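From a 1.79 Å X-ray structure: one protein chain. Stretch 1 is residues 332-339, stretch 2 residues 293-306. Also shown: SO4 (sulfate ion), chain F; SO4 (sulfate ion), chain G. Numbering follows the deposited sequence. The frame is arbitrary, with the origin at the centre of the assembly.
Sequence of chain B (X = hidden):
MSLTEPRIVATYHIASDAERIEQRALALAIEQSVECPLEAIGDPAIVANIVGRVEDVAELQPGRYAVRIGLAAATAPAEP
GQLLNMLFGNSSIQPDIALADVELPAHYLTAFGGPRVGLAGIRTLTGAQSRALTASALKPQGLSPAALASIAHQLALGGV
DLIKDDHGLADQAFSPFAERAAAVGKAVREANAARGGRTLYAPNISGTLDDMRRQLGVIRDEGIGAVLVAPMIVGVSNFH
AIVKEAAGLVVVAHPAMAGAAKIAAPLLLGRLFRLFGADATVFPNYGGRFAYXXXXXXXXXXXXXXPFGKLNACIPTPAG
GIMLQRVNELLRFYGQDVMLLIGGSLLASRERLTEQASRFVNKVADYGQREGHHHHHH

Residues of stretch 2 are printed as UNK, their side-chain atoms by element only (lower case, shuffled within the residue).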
# COMPACT_ATOMS: atom_id res chain seq x y z
N ARG B 332 12.79 28.97 9.54
CA ARG B 332 13.57 29.58 8.46
C ARG B 332 13.48 28.69 7.23
O ARG B 332 13.30 29.16 6.10
CB ARG B 332 15.03 29.76 8.87
CG ARG B 332 15.26 30.90 9.87
CD ARG B 332 16.68 30.87 10.46
NE ARG B 332 16.78 31.73 11.64
CZ ARG B 332 17.39 31.39 12.77
NH1 ARG B 332 17.98 30.21 12.90
NH2 ARG B 332 17.41 32.23 13.79
N PHE B 333 13.63 27.39 7.45
CA PHE B 333 13.62 26.43 6.35
C PHE B 333 12.28 26.39 5.63
O PHE B 333 12.21 26.50 4.41
CB PHE B 333 13.96 25.03 6.85
CG PHE B 333 14.19 24.04 5.74
CD1 PHE B 333 15.39 24.01 5.07
CD2 PHE B 333 13.18 23.17 5.35
CE1 PHE B 333 15.61 23.12 4.04
CE2 PHE B 333 13.38 22.28 4.32
CZ PHE B 333 14.60 22.25 3.66
N TYR B 334 11.21 26.23 6.41
CA TYR B 334 9.89 25.97 5.83
C TYR B 334 9.03 27.21 5.66
O TYR B 334 8.02 27.17 4.96
CB TYR B 334 9.13 24.96 6.70
CG TYR B 334 9.67 23.54 6.63
CD1 TYR B 334 9.48 22.76 5.50
CD2 TYR B 334 10.33 22.98 7.72
CE1 TYR B 334 9.96 21.47 5.43
CE2 TYR B 334 10.81 21.66 7.66
CZ TYR B 334 10.62 20.91 6.51
OH TYR B 334 11.08 19.61 6.42
N GLY B 335 9.41 28.32 6.28
CA GLY B 335 8.50 29.44 6.35
C GLY B 335 7.48 29.10 7.42
O GLY B 335 7.60 28.07 8.08
N GLN B 336 6.47 29.95 7.57
CA GLN B 336 5.53 29.81 8.68
C GLN B 336 4.27 29.01 8.33
O GLN B 336 3.46 28.73 9.20
CB GLN B 336 5.14 31.19 9.23
CG GLN B 336 6.28 31.92 9.89
CD GLN B 336 5.92 33.34 10.29
OE1 GLN B 336 4.75 33.66 10.52
NE2 GLN B 336 6.92 34.21 10.36
N ASP B 337 4.13 28.66 7.06
CA ASP B 337 3.02 27.81 6.62
C ASP B 337 3.40 26.33 6.81
O ASP B 337 3.60 25.59 5.84
CB ASP B 337 2.65 28.09 5.17
CG ASP B 337 1.85 29.37 5.00
OD1 ASP B 337 1.28 29.88 6.00
OD2 ASP B 337 1.77 29.87 3.86
N VAL B 338 3.48 25.93 8.07
CA VAL B 338 4.01 24.63 8.45
C VAL B 338 3.49 24.31 9.84
O VAL B 338 3.22 25.22 10.64
CB VAL B 338 5.55 24.65 8.47
CG1 VAL B 338 6.06 25.58 9.57
CG2 VAL B 338 6.13 23.25 8.63
N MET B 339 3.32 23.02 10.14
CA MET B 339 3.00 22.60 11.50
C MET B 339 4.11 21.69 12.04
O MET B 339 4.31 20.58 11.55
CB MET B 339 1.64 21.87 11.53
CG MET B 339 1.14 21.48 12.93
SD MET B 339 -0.63 21.09 12.97
CE MET B 339 -0.73 19.79 11.72
N UNK B 293 16.40 13.97 2.30
CA UNK B 293 17.29 15.10 2.05
C UNK B 293 16.56 16.41 2.28
O UNK B 293 15.33 16.46 2.28
c UNK B 293 17.79 15.06 0.60
o UNK B 293 16.74 15.41 -0.28
N UNK B 294 17.32 17.49 2.46
CA UNK B 294 16.71 18.79 2.60
C UNK B 294 15.94 19.13 1.33
O UNK B 294 14.84 19.68 1.39
c UNK B 294 18.36 19.61 4.29
o UNK B 294 18.80 19.86 1.95
c UNK B 294 17.76 19.88 2.93
N UNK B 295 16.52 18.77 0.18
CA UNK B 295 15.87 19.00 -1.11
C UNK B 295 14.47 18.37 -1.15
O UNK B 295 13.49 19.02 -1.57
c UNK B 295 16.72 18.44 -2.25
N UNK B 296 14.40 17.11 -0.73
CA UNK B 296 13.13 16.39 -0.70
C UNK B 296 12.14 17.02 0.25
O UNK B 296 10.97 17.17 -0.09
c UNK B 296 13.34 14.90 -0.36
o UNK B 296 14.04 14.25 -1.40
N UNK B 297 12.59 17.39 1.44
CA UNK B 297 11.68 18.02 2.40
C UNK B 297 11.12 19.33 1.86
O UNK B 297 9.93 19.61 2.00
s UNK B 297 12.75 16.69 4.63
c UNK B 297 12.37 18.24 3.75
N UNK B 298 11.97 20.13 1.23
CA UNK B 298 11.49 21.40 0.68
C UNK B 298 10.50 21.15 -0.46
O UNK B 298 9.45 21.79 -0.52
c UNK B 298 12.66 22.27 0.21
c UNK B 298 12.28 23.72 -0.09
c UNK B 298 13.51 24.55 -0.47
c UNK B 298 11.55 24.35 1.10
N UNK B 299 10.82 20.20 -1.34
CA UNK B 299 9.93 19.87 -2.46
C UNK B 299 8.58 19.34 -1.96
O UNK B 299 7.54 19.65 -2.53
c UNK B 299 10.60 18.86 -3.38
N UNK B 300 8.63 18.54 -0.90
CA UNK B 300 7.44 18.02 -0.26
C UNK B 300 6.57 19.15 0.29
O UNK B 300 5.36 19.20 0.05
c UNK B 300 5.51 16.24 0.78
c UNK B 300 7.17 14.92 2.09
c UNK B 300 6.73 16.33 1.63
c UNK B 300 7.84 17.04 0.85
N UNK B 301 7.19 20.07 1.02
CA UNK B 301 6.47 21.25 1.51
C UNK B 301 5.80 22.00 0.36
O UNK B 301 4.63 22.37 0.45
c UNK B 301 7.43 22.16 2.28
N UNK B 302 6.54 22.21 -0.73
CA UNK B 302 6.02 22.99 -1.86
C UNK B 302 4.89 22.25 -2.59
O UNK B 302 3.90 22.86 -3.01
c UNK B 302 9.44 24.39 -3.09
c UNK B 302 7.14 23.35 -2.84
c UNK B 302 8.18 24.29 -2.25
o UNK B 302 9.69 23.57 -3.96
n UNK B 302 10.26 25.40 -2.80
N UNK B 303 5.03 20.95 -2.74
CA UNK B 303 3.98 20.16 -3.37
C UNK B 303 2.70 20.26 -2.54
O UNK B 303 1.59 20.28 -3.09
c UNK B 303 4.43 18.73 -3.53
N UNK B 304 2.85 20.34 -1.23
CA UNK B 304 1.68 20.43 -0.35
C UNK B 304 1.00 21.80 -0.42
O UNK B 304 -0.22 21.89 -0.34
c UNK B 304 2.08 20.12 1.07
N UNK B 305 1.81 22.84 -0.59
CA UNK B 305 1.36 24.23 -0.38
C UNK B 305 1.05 25.03 -1.64
O UNK B 305 0.17 25.90 -1.63
c UNK B 305 2.81 24.74 1.70
n UNK B 305 4.59 25.43 3.29
c UNK B 305 5.87 25.64 3.58
c UNK B 305 2.46 25.03 0.29
n UNK B 305 6.73 25.98 2.63
c UNK B 305 4.05 25.57 1.95
n UNK B 305 6.28 25.49 4.83
N UNK B 306 1.82 24.78 -2.69
CA UNK B 306 1.81 25.67 -3.85
C UNK B 306 0.56 25.54 -4.71
O UNK B 306 -0.20 24.57 -4.57
c UNK B 306 3.09 25.48 -4.67
c UNK B 306 4.34 25.92 -3.92
o UNK B 306 4.19 26.59 -2.87
o UNK B 306 5.46 25.61 -4.36
S SO4 F . 21.15 16.86 2.57
O1 SO4 F . 22.02 17.54 3.53
O2 SO4 F . 21.55 15.45 2.50
O3 SO4 F . 21.25 17.47 1.25
O4 SO4 F . 19.77 16.96 3.03
S SO4 G . 18.71 29.83 16.97
O1 SO4 G . 17.45 29.45 17.60
O2 SO4 G . 19.82 29.41 17.83
O3 SO4 G . 18.77 31.27 16.77
O4 SO4 G . 18.82 29.17 15.66

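Position 293 carries one carbon, then one oxygen, and lies beyond reach of stretch 1: Ser293. Its OG accepts from the backbone N of position 296 at 2.9 Å (163°), capping the helix that starts at the next residue.

Position 294 has one carbon bearing an oxygen and a carbon, the beta-branched pattern of Thr294. Phe333 CZ lies 3.4 Å from Thr294 O, which sits near the plane of the ring, and 4.0 Å from Thr294 CB. Thr294 N donates to O4 of the chain F sulfate at 2.6 Å (159°).

Position 295, a single carbon pointing away, is Ala295. Position 296, one carbon then one oxygen, also pointing away, is Ser296.

At 297 one carbon is followed by a heavier sulfur, so this is Cys297. Its CB points toward stretch 1, 3.3 Å from Tyr334 OH and 4.2 Å from Phe333 CE2, placing it against both rings.

Position 298 shows four carbons forked at the second: Leu298, whose CB is 4.0 Å from Phe333 CZ. Position 299 has one carbon and is out of reach, Ala299. Position 300 repeats the four-carbon fork: Leu300, whose side chain makes no contact.

Position 301 again has one carbon, but here it points toward stretch 1: Ala301, with CB 3.9 Å from Tyr334 CD1 and near the plane of that ring.

Position 302 has three carbons, the third carrying one oxygen and one nitrogen: Gln302, out of reach. Positions 303 and 304, one carbon each and both out of reach, are Ala303 and Ala304.

Position 305 has three carbons, a nitrogen, then a carbon bearing two more nitrogens: Arg305. The chain is extended (chi2 172°, chi3 -179°). Arg305 NE donates to Asp337 O at 2.7 Å (140°), and NH2 donates to the same oxygen at 2.9 Å (133°) and to Tyr334 O at a very short 2.4 Å (124°).

Position 306 has two carbons, the second carrying two oxygens: Asp306, the first residue to leave helical angles and out of reach of stretch 1.

The contact, burying 403 Å² over both sides, therefore has two parts. Phe333 and Tyr334 start sideways from CA to CB, yet their ends come nearer and pack on the helix from Thr294 to Ala301. At the helix end, Arg305 reaches backbone carbonyls where stretch 1 leaves its own helix. Both acceptors lie near the guanidinium plane, so the planar group ties Tyr334 to Asp337 across the turn at Gly335, whose positive phi (77°) suits glycine.

Stretch 2, residues 293-306: STASCLALAQAARD
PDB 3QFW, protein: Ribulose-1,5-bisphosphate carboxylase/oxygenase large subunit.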